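Pollen-specific leucine-rich repeat extensin-like protein 1 (Arabidopsis thaliana, PDB 6TME) probably acts in the pollen tube cell wall, where its leucine-rich repeat domain is likely to bind a secreted signalling peptide while its extensin-like part anchors it. Local coordinates at residues G130-S135 / N150-P155; F145-N150 / L169-N174; Y173-G178 / N196-S201. All blocks are in the same frame, centred on the assembly; numbering follows the deposited sequence.

Contact 1 of 3, residues G130-S135 / N150-P155. With SO4 (sulfate ion), chain H.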
loop_
_atom_site.group_PDB
_atom_site.type_symbol
_atom_site.label_atom_id
_atom_site.label_comp_id
_atom_site.label_asym_id
_atom_site.label_seq_id
_atom_site.Cartn_x
_atom_site.Cartn_y
_atom_site.Cartn_z
ATOM N N GLY A 130 2.396 4.790 -20.018
ATOM C CA GLY A 130 1.726 3.767 -20.784
ATOM C C GLY A 130 1.324 2.595 -19.925
ATOM O O GLY A 130 0.874 2.788 -18.796
ATOM N N VAL A 131 1.484 1.377 -20.440
ATOM C CA VAL A 131 1.021 0.188 -19.746
ATOM C C VAL A 131 2.209 -0.727 -19.446
ATOM O O VAL A 131 3.303 -0.564 -19.979
ATOM C CB VAL A 131 -0.045 -0.553 -20.563
ATOM C CG1 VAL A 131 -1.210 0.382 -20.869
ATOM C CG2 VAL A 131 0.574 -1.079 -21.838
ATOM N N ILE A 132 1.984 -1.683 -18.550
ATOM C CA ILE A 132 2.966 -2.723 -18.269
ATOM C C ILE A 132 2.874 -3.773 -19.374
ATOM O O ILE A 132 1.812 -4.390 -19.552
ATOM C CB ILE A 132 2.731 -3.366 -16.896
ATOM C CG1 ILE A 132 2.471 -2.306 -15.823
ATOM C CG2 ILE A 132 3.908 -4.281 -16.535
ATOM C CD1 ILE A 132 3.547 -1.295 -15.680
ATOM N N PRO A 133 3.940 -4.029 -20.126
ATOM C CA PRO A 133 3.854 -5.014 -21.214
ATOM C C PRO A 133 3.445 -6.399 -20.716
ATOM O O PRO A 133 3.953 -6.896 -19.708
ATOM C CB PRO A 133 5.275 -5.025 -21.793
ATOM C CG PRO A 133 6.128 -4.311 -20.808
ATOM C CD PRO A 133 5.239 -3.341 -20.100
ATOM N N LYS A 134 2.519 -7.028 -21.445
ATOM C CA LYS A 134 2.112 -8.392 -21.105
ATOM C C LYS A 134 3.294 -9.362 -21.112
ATOM O O LYS A 134 3.291 -10.357 -20.379
ATOM C CB LYS A 134 1.036 -8.872 -22.083
ATOM N N SER A 135 4.311 -9.099 -21.935
ATOM C CA SER A 135 5.447 -10.005 -21.991
ATOM C C SER A 135 6.133 -10.177 -20.636
ATOM O O SER A 135 6.878 -11.147 -20.457
ATOM C CB SER A 135 6.448 -9.507 -23.033
ATOM O OG SER A 135 6.940 -8.225 -22.684
ATOM N N ASN A 150 4.792 6.908 -11.117
ATOM C CA ASN A 150 5.180 6.970 -12.518
ATOM C C ASN A 150 4.004 7.560 -13.295
ATOM O O ASN A 150 3.131 8.242 -12.741
ATOM C CB ASN A 150 5.610 5.576 -12.988
ATOM C CG ASN A 150 7.100 5.344 -12.809
ATOM O OD1 ASN A 150 7.898 5.828 -13.604
ATOM N ND2 ASN A 150 7.481 4.610 -11.762
ATOM N N ARG A 151 3.965 7.293 -14.598
ATOM C CA ARG A 151 2.902 7.782 -15.470
ATOM C C ARG A 151 2.166 6.622 -16.122
ATOM O O ARG A 151 1.734 6.712 -17.273
ATOM C CB ARG A 151 3.458 8.736 -16.527
ATOM C CG ARG A 151 4.191 9.941 -15.921
ATOM C CD ARG A 151 3.169 10.925 -15.381
ATOM N NE ARG A 151 3.785 12.081 -14.729
ATOM C CZ ARG A 151 3.844 12.234 -13.410
ATOM N NH1 ARG A 151 3.341 11.299 -12.608
ATOM N NH2 ARG A 151 4.407 13.314 -12.893
ATOM N N PHE A 152 2.028 5.518 -15.397
ATOM C CA PHE A 152 1.269 4.399 -15.928
ATOM C C PHE A 152 -0.231 4.683 -15.865
ATOM O O PHE A 152 -0.708 5.439 -15.013
ATOM C CB PHE A 152 1.604 3.136 -15.155
ATOM C CG PHE A 152 3.013 2.689 -15.333
ATOM C CD1 PHE A 152 3.478 2.300 -16.590
ATOM C CD2 PHE A 152 3.883 2.658 -14.250
ATOM C CE1 PHE A 152 4.774 1.866 -16.756
ATOM C CE2 PHE A 152 5.186 2.236 -14.410
ATOM C CZ PHE A 152 5.631 1.823 -15.666
ATOM N N VAL A 153 -0.976 4.063 -16.786
ATOM C CA VAL A 153 -2.380 4.384 -17.013
ATOM C C VAL A 153 -3.170 3.129 -17.372
ATOM O O VAL A 153 -2.626 2.125 -17.843
ATOM C CB VAL A 153 -2.569 5.436 -18.137
ATOM C CG1 VAL A 153 -2.154 6.816 -17.678
ATOM C CG2 VAL A 153 -1.804 5.015 -19.400
ATOM N N GLY A 154 -4.481 3.214 -17.167
ATOM C CA GLY A 154 -5.388 2.218 -17.675
ATOM C C GLY A 154 -5.626 1.117 -16.670
ATOM O O GLY A 154 -5.335 1.250 -15.480
ATOM N N PRO A 155 -6.132 -0.013 -17.149
ATOM C CA PRO A 155 -6.602 -1.070 -16.246
ATOM C C PRO A 155 -5.499 -1.644 -15.366
ATOM O O PRO A 155 -4.311 -1.588 -15.691
ATOM C CB PRO A 155 -7.138 -2.138 -17.211
ATOM C CG PRO A 155 -7.410 -1.387 -18.500
ATOM C CD PRO A 155 -6.323 -0.356 -18.567
HETATM S S SO4 H . 5.863 15.114 -14.956
HETATM O O1 SO4 H . 6.201 16.084 -15.977
HETATM O O2 SO4 H . 6.997 14.648 -14.164
HETATM O O3 SO4 H . 5.246 13.995 -15.649
HETATM O O4 SO4 H . 4.942 15.733 -14.009
#

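Contact 2 of 3, residues F145-N150 / L169-N174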
loop_
_atom_site.group_PDB
_atom_site.type_symbol
_atom_site.label_atom_id
_atom_site.label_comp_id
_atom_site.label_asym_id
_atom_site.label_seq_id
_atom_site.Cartn_x
_atom_site.Cartn_y
_atom_site.Cartn_z
ATOM N N PHE A 145 7.928 -5.874 -7.198
ATOM C CA PHE A 145 7.655 -5.069 -8.373
ATOM C C PHE A 145 7.161 -3.726 -7.878
ATOM O O PHE A 145 6.102 -3.646 -7.249
ATOM C CB PHE A 145 6.599 -5.744 -9.250
ATOM C CG PHE A 145 6.522 -5.202 -10.627
ATOM C CD1 PHE A 145 7.502 -5.525 -11.575
ATOM C CD2 PHE A 145 5.441 -4.404 -11.007
ATOM C CE1 PHE A 145 7.419 -5.026 -12.876
ATOM C CE2 PHE A 145 5.350 -3.898 -12.305
ATOM C CZ PHE A 145 6.338 -4.202 -13.241
ATOM N N ASP A 146 7.926 -2.680 -8.137
ATOM C CA ASP A 146 7.622 -1.363 -7.593
ATOM C C ASP A 146 7.645 -0.406 -8.773
ATOM O O ASP A 146 8.725 -0.012 -9.233
ATOM C CB ASP A 146 8.617 -0.959 -6.505
ATOM C CG ASP A 146 8.326 0.430 -5.913
ATOM O OD1 ASP A 146 7.247 1.008 -6.197
ATOM O OD2 ASP A 146 9.195 0.944 -5.166
ATOM N N VAL A 147 6.459 -0.070 -9.277
ATOM C CA VAL A 147 6.312 0.973 -10.282
ATOM C C VAL A 147 5.654 2.223 -9.692
ATOM O O VAL A 147 5.078 3.025 -10.418
ATOM C CB VAL A 147 5.559 0.449 -11.517
ATOM C CG1 VAL A 147 6.438 -0.621 -12.261
ATOM C CG2 VAL A 147 4.194 -0.134 -11.140
ATOM N N SER A 148 5.771 2.426 -8.379
ATOM C CA SER A 148 5.115 3.558 -7.734
ATOM C C SER A 148 5.615 4.893 -8.291
ATOM O O SER A 148 6.792 5.048 -8.635
ATOM C CB SER A 148 5.336 3.506 -6.224
ATOM O OG SER A 148 6.712 3.569 -5.897
ATOM N N ASN A 149 4.692 5.851 -8.406
ATOM C CA ASN A 149 4.992 7.246 -8.743
ATOM C C ASN A 149 5.574 7.369 -10.151
ATOM O O ASN A 149 6.676 7.877 -10.366
ATOM C CB ASN A 149 5.921 7.892 -7.706
ATOM C CG ASN A 149 6.052 9.379 -7.917
ATOM O OD1 ASN A 149 5.179 10.008 -8.542
ATOM N ND2 ASN A 149 7.136 9.957 -7.425
ATOM N N ASN A 150 4.792 6.908 -11.117
ATOM C CA ASN A 150 5.180 6.970 -12.518
ATOM C C ASN A 150 4.004 7.560 -13.295
ATOM O O ASN A 150 3.131 8.242 -12.741
ATOM C CB ASN A 150 5.610 5.576 -12.988
ATOM C CG ASN A 150 7.100 5.344 -12.809
ATOM O OD1 ASN A 150 7.898 5.828 -13.604
ATOM N ND2 ASN A 150 7.481 4.610 -11.762
ATOM N N LEU A 169 3.990 -5.803 -4.311
ATOM C CA LEU A 169 3.421 -5.141 -5.475
ATOM C C LEU A 169 3.119 -3.710 -5.075
ATOM O O LEU A 169 2.251 -3.477 -4.226
ATOM C CB LEU A 169 2.162 -5.859 -5.938
ATOM C CG LEU A 169 1.462 -5.323 -7.192
ATOM C CD1 LEU A 169 2.424 -5.150 -8.337
ATOM C CD2 LEU A 169 0.316 -6.249 -7.606
ATOM N N ASP A 170 3.837 -2.752 -5.671
ATOM C CA ASP A 170 3.570 -1.327 -5.474
ATOM C C ASP A 170 3.235 -0.649 -6.804
ATOM O O ASP A 170 4.118 -0.436 -7.634
ATOM C CB ASP A 170 4.757 -0.638 -4.804
ATOM C CG ASP A 170 4.385 0.732 -4.235
ATOM O OD1 ASP A 170 3.401 1.318 -4.733
ATOM O OD2 ASP A 170 5.069 1.230 -3.307
ATOM N N ILE A 171 1.967 -0.279 -6.994
ATOM C CA ILE A 171 1.530 0.482 -8.159
ATOM C C ILE A 171 0.962 1.840 -7.773
ATOM O O ILE A 171 0.353 2.515 -8.604
ATOM C CB ILE A 171 0.513 -0.312 -8.997
ATOM C CG1 ILE A 171 -0.774 -0.543 -8.177
ATOM C CG2 ILE A 171 1.124 -1.659 -9.461
ATOM C CD1 ILE A 171 -1.904 -1.172 -8.979
ATOM N N ARG A 172 1.176 2.262 -6.529
ATOM C CA ARG A 172 0.613 3.502 -6.017
ATOM C C ARG A 172 1.123 4.699 -6.821
ATOM O O ARG A 172 2.207 4.669 -7.424
ATOM C CB ARG A 172 0.959 3.655 -4.520
ATOM C CG ARG A 172 2.408 4.088 -4.255
ATOM C CD ARG A 172 2.949 3.851 -2.833
ATOM N NE ARG A 172 4.409 3.875 -2.936
ATOM C CZ ARG A 172 5.190 4.920 -2.661
ATOM N NH1 ARG A 172 4.692 6.065 -2.166
ATOM N NH2 ARG A 172 6.493 4.819 -2.880
ATOM N N TYR A 173 0.294 5.745 -6.868
ATOM C CA TYR A 173 0.650 7.038 -7.460
ATOM C C TYR A 173 0.853 6.935 -8.972
ATOM O O TYR A 173 1.828 7.443 -9.532
ATOM C CB TYR A 173 1.883 7.634 -6.777
ATOM C CG TYR A 173 1.501 8.475 -5.606
ATOM C CD1 TYR A 173 0.884 9.721 -5.781
ATOM C CD2 TYR A 173 1.724 8.022 -4.315
ATOM C CE1 TYR A 173 0.512 10.502 -4.669
ATOM C CE2 TYR A 173 1.382 8.779 -3.226
ATOM C CZ TYR A 173 0.768 10.014 -3.405
ATOM O OH TYR A 173 0.438 10.726 -2.294
ATOM N N ASN A 174 -0.079 6.260 -9.631
ATOM C CA ASN A 174 -0.107 6.202 -11.081
ATOM C C ASN A 174 -1.513 6.640 -11.481
ATOM O O ASN A 174 -2.200 7.348 -10.742
ATOM C CB ASN A 174 0.263 4.809 -11.586
ATOM C CG ASN A 174 1.747 4.548 -11.524
ATOM O OD1 ASN A 174 2.513 5.095 -12.316
ATOM N ND2 ASN A 174 2.165 3.685 -10.600
HETATM O O HOH W 1 7.765 1.816 -3.137
HETATM O O HOH W 2 2.692 10.070 -10.100
#

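Contact 3 of 3, residues Y173-G178 / N196-S201. With GOL (glycerol), chain S; EDO (1,2-ethanediol), chain U.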
loop_
_atom_site.group_PDB
_atom_site.type_symbol
_atom_site.label_atom_id
_atom_site.label_comp_id
_atom_site.label_asym_id
_atom_site.label_seq_id
_atom_site.Cartn_x
_atom_site.Cartn_y
_atom_site.Cartn_z
ATOM N N TYR A 173 0.294 5.745 -6.868
ATOM C CA TYR A 173 0.650 7.038 -7.460
ATOM C C TYR A 173 0.853 6.935 -8.972
ATOM O O TYR A 173 1.828 7.443 -9.532
ATOM C CB TYR A 173 1.883 7.634 -6.777
ATOM C CG TYR A 173 1.501 8.475 -5.606
ATOM C CD1 TYR A 173 0.884 9.721 -5.781
ATOM C CD2 TYR A 173 1.724 8.022 -4.315
ATOM C CE1 TYR A 173 0.512 10.502 -4.669
ATOM C CE2 TYR A 173 1.382 8.779 -3.226
ATOM C CZ TYR A 173 0.768 10.014 -3.405
ATOM O OH TYR A 173 0.438 10.726 -2.294
ATOM N N ASN A 174 -0.079 6.260 -9.631
ATOM C CA ASN A 174 -0.107 6.202 -11.081
ATOM C C ASN A 174 -1.513 6.640 -11.481
ATOM O O ASN A 174 -2.200 7.348 -10.742
ATOM C CB ASN A 174 0.263 4.809 -11.586
ATOM C CG ASN A 174 1.747 4.548 -11.524
ATOM O OD1 ASN A 174 2.513 5.095 -12.316
ATOM N ND2 ASN A 174 2.165 3.685 -10.600
ATOM N N ASP A 175 -1.951 6.227 -12.661
ATOM C CA ASP A 175 -3.289 6.502 -13.148
ATOM C C ASP A 175 -3.964 5.206 -13.566
ATOM O O ASP A 175 -4.626 5.133 -14.606
ATOM C CB ASP A 175 -3.253 7.503 -14.301
ATOM C CG ASP A 175 -4.639 8.036 -14.662
ATOM O OD1 ASP A 175 -5.568 7.907 -13.845
ATOM O OD2 ASP A 175 -4.813 8.549 -15.787
ATOM N N PHE A 176 -3.772 4.148 -12.781
ATOM C CA PHE A 176 -4.572 2.945 -12.964
ATOM C C PHE A 176 -6.024 3.208 -12.555
ATOM O O PHE A 176 -6.310 4.036 -11.682
ATOM C CB PHE A 176 -3.981 1.785 -12.165
ATOM C CG PHE A 176 -2.616 1.352 -12.646
ATOM C CD1 PHE A 176 -2.462 0.761 -13.900
ATOM C CD2 PHE A 176 -1.491 1.538 -11.854
ATOM C CE1 PHE A 176 -1.218 0.366 -14.345
ATOM C CE2 PHE A 176 -0.236 1.154 -12.298
ATOM C CZ PHE A 176 -0.100 0.565 -13.540
ATOM N N GLU A 177 -6.951 2.506 -13.199
ATOM C CA GLU A 177 -8.361 2.831 -13.004
ATOM C C GLU A 177 -9.217 1.602 -13.282
ATOM O O GLU A 177 -8.723 0.546 -13.688
ATOM C CB GLU A 177 -8.760 4.003 -13.900
ATOM C CG GLU A 177 -8.531 3.718 -15.363
ATOM C CD GLU A 177 -9.717 3.025 -16.010
ATOM O OE1 GLU A 177 -10.854 3.544 -15.855
ATOM O OE2 GLU A 177 -9.503 1.955 -16.643
ATOM N N GLY A 178 -10.526 1.758 -13.084
ATOM C CA GLY A 178 -11.437 0.643 -13.270
ATOM C C GLY A 178 -11.524 -0.238 -12.035
ATOM O O GLY A 178 -11.107 0.130 -10.929
ATOM N N ASN A 196 -3.720 6.202 -4.305
ATOM C CA ASN A 196 -3.504 7.314 -5.239
ATOM C C ASN A 196 -3.484 6.827 -6.683
ATOM O O ASN A 196 -2.537 7.053 -7.450
ATOM C CB ASN A 196 -2.222 8.071 -4.905
ATOM C CG ASN A 196 -2.349 8.881 -3.645
ATOM O OD1 ASN A 196 -2.206 8.355 -2.533
ATOM N ND2 ASN A 196 -2.608 10.173 -3.805
ATOM N N ASN A 197 -4.554 6.131 -7.037
ATOM C CA ASN A 197 -4.827 5.787 -8.420
ATOM C C ASN A 197 -6.238 6.289 -8.711
ATOM O O ASN A 197 -6.768 7.191 -8.053
ATOM C CB ASN A 197 -4.625 4.281 -8.625
ATOM C CG ASN A 197 -3.180 3.941 -8.878
ATOM O OD1 ASN A 197 -2.669 4.169 -9.977
ATOM N ND2 ASN A 197 -2.492 3.460 -7.843
ATOM N N ARG A 198 -6.879 5.690 -9.695
ATOM C CA ARG A 198 -8.264 6.004 -9.972
ATOM C C ARG A 198 -9.103 4.734 -10.034
ATOM O O ARG A 198 -10.039 4.632 -10.820
ATOM C CB ARG A 198 -8.373 6.820 -11.255
ATOM C CG ARG A 198 -7.792 8.211 -11.113
ATOM C CD ARG A 198 -8.717 9.085 -10.230
ATOM N NE ARG A 198 -9.669 9.855 -11.040
ATOM C CZ ARG A 198 -10.450 10.834 -10.588
ATOM N NH1 ARG A 198 -10.425 11.182 -9.309
ATOM N NH2 ARG A 198 -11.260 11.467 -11.424
ATOM N N PHE A 199 -8.787 3.750 -9.195
ATOM C CA PHE A 199 -9.630 2.565 -9.086
ATOM C C PHE A 199 -11.033 2.925 -8.604
ATOM O O PHE A 199 -11.230 3.869 -7.829
ATOM C CB PHE A 199 -9.011 1.548 -8.132
ATOM C CG PHE A 199 -7.703 0.991 -8.620
ATOM C CD1 PHE A 199 -7.627 0.352 -9.854
ATOM C CD2 PHE A 199 -6.547 1.110 -7.846
ATOM C CE1 PHE A 199 -6.402 -0.161 -10.322
ATOM C CE2 PHE A 199 -5.329 0.606 -8.304
ATOM C CZ PHE A 199 -5.251 -0.031 -9.543
ATOM N N GLU A 200 -12.003 2.127 -9.038
ATOM C CA GLU A 200 -13.418 2.366 -8.785
ATOM C C GLU A 200 -14.102 1.079 -8.325
ATOM O O GLU A 200 -13.492 0.011 -8.217
ATOM C CB GLU A 200 -14.111 2.918 -10.035
ATOM C CG GLU A 200 -14.021 4.428 -10.179
ATOM C CD GLU A 200 -15.118 4.999 -11.090
ATOM O OE1 GLU A 200 -15.470 4.336 -12.099
ATOM O OE2 GLU A 200 -15.645 6.100 -10.778
ATOM N N SER A 201 -15.394 1.202 -8.050
ATOM C CA SER A 201 -16.227 0.105 -7.574
ATOM C C SER A 201 -15.715 -0.516 -6.283
ATOM O O SER A 201 -15.041 0.151 -5.492
ATOM C CB SER A 201 -16.388 -0.966 -8.644
ATOM O OG SER A 201 -17.564 -0.697 -9.380
HETATM C C1 GOL S . -2.455 10.369 -9.082
HETATM O O1 GOL S . -1.290 9.520 -9.127
HETATM C C2 GOL S . -3.296 10.149 -7.730
HETATM O O2 GOL S . -3.053 11.108 -6.741
HETATM C C3 GOL S . -4.797 10.141 -8.136
HETATM O O3 GOL S . -5.495 9.598 -7.050
HETATM C C1 EDO U . -11.999 14.253 -7.721
HETATM O O1 EDO U . -12.574 13.443 -6.679
HETATM C C2 EDO U . -13.046 14.622 -8.773
HETATM O O2 EDO U . -13.229 13.517 -9.671
#

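Contact 1 of 3, residues G130-S135 / N150-P155
G130 and F152 form a parallel bridge in which the backbone supplies the polar bonds and one ring supplies the apolar grip. V153 N donates to G130 O at 3.0 Å, whereas the bond from G130 N to R151 O is weak, 3.4 Å long. The same carbonyl oxygen is approached by F152 CA at 3.3 Å in a CA-H...O contact, and V153 CG2 rests on it from the neighbouring residue.

Followed outward, F152 first sets CB 3.7 Å from G130 O. With CG anti to the carbonyl carbon (chi1 -66°), the ring starts beside the backbone N, and CD1 comes back to G130 O at 3.4 Å, so that this oxygen lies at the edge of the ring, near its plane. Further along, CE1 meets I132 CD1 at 3.6 Å, and CZ stays within van der Waals range of that methyl. The methyl sits over one face: I132 CD1 is 3.6 Å from the F152 ring centroid and 15° off the normal, which qualifies as CH-pi. V147 and F176 also touch F152.

G130-V131-I132-P133 matches the GxIP signature of plant-specific leucine-rich repeats, whose second parallel sheet includes strand 127-130, which ends on this glycine. At the positive phi of G130 (97°) a side chain would collide with the carbonyl oxygen of the residue before. At the exposed end, R151 NH1 bonds N150 O, while NE and NH2 grip two oxygens of a sulfate that probably came from the crystallisation liquor.

The chemistry implies a division of labour: one firm and one weak backbone bond fix the register at the surface, while dispersion between an isoleucine methyl and a phenylalanine face joins consecutive repeats on the inner side.

Contact 2 of 3, residues F145-N150 / L169-N174
D146 and D170 both carry CG anti to the backbone N (chi1 180° and -164°), which lays their side chains side by side, the carboxylate planes 12° apart. D146 OD1 comes to 3.6 Å from D170 OD2, a close pair of like charges, and water 1 probably eases it by donating to OD2 of each. D170 OD2 is balanced by a salt bridge from R172 NE at 2.8 Å, made through its syn lone pair. S148 CB touches D170 OD1 at 3.3 Å. S148 OG donates to D146 OD1 at 2.6 Å on the syn side, and S148 N closes an Asx turn on the same oxygen; D170 OD1 makes the equivalent turn with R172 N.

L169, I171 and N174 follow the LxLxxN pattern of a leucine-rich repeat, and this is one step of its asparagine ladder. N174 ND2 gives a nearly straight bond of 3.0 Å to V147 O and another to I171 O; N150 ND2 reaches V147 O from the opposite face of the carbonyl plane and also bonds V123 O. Between the strands D170 N bonds F145 O at 2.9 Å, just past them V147 N bonds D170 O, and in the turns N149 N bonds R172 O. On the inner side V147 CG2 meets I171 CG2 at 3.8 Å. On the other side, D146 OD2 and the R172 guanidinium hydrogen-bond the chain of another protein.

Contact 3 of 3, residues Y173-G178 / N196-S201
Y173 and N196 stack side by side, the ring and the amide pointing the same way with planes 15° apart. N196 CB stands over the centre of the ring, 3.6 Å from the Y173 centroid and 10° off the normal, a CH-pi contact. Because N196 CG lies anti to its own carbonyl carbon, the amide runs on over the phenol, CG reaching Y173 CZ at 3.3 Å. The Y173 hydroxyl bonds the backbone of the chain of another protein. An alanine here would probably leave the N196 amide without the ring it stacks on and the neighbouring protein's backbone without its hydroxyl mate.

In the next shell, N197 holds the turn. Its OD1 accepts from F176 N at 3.0 Å and, weakly, from N174 N, while its ND2 bonds L194 O and I171 O, the next rung of the asparagine ladder. A glycerol, probably from the crystallisation liquor, accepts from N196 ND2 and donates to N197 O.

Beyond the turn the backbones pair in parallel: R198 N meets F176 O at 2.6 Å, and E200 N meets G178 O at 2.9 Å. On the buried side F199 CZ presses on F176 CB at 3.4 Å, and G178 O lies at the F199 ring edge. E177 CB and R198 CB touch on the solvent side.

Strands 175-178 and 198-201 thus run 4.1 Å apart at closest approach, 12° from parallel. Strand 221-224 follows beside 198-201, with F222 against F199; on the other flank D175 and E177 bond the backbone of F152 and G154.

Overall arrangement
From the N terminus, contact 1 closes the loop that leaves strand 127-130 and returns at 151-153. Contact 2 opens inside that loop at 145 and closes at 169-174, so the two cross and share N150. Contact 3 starts on Y173 and N174, where contact 2 ends, and lies in series with contact 1. The N174 amide oxygen bonds F152 N, linking contacts 1 and 2, while the N197 amide joins 2 to 3 and backbone bonds join 1 to 3. Contact 2 thus ties the strands of one solenoid face, contacts 1 and 3 those that follow the turn.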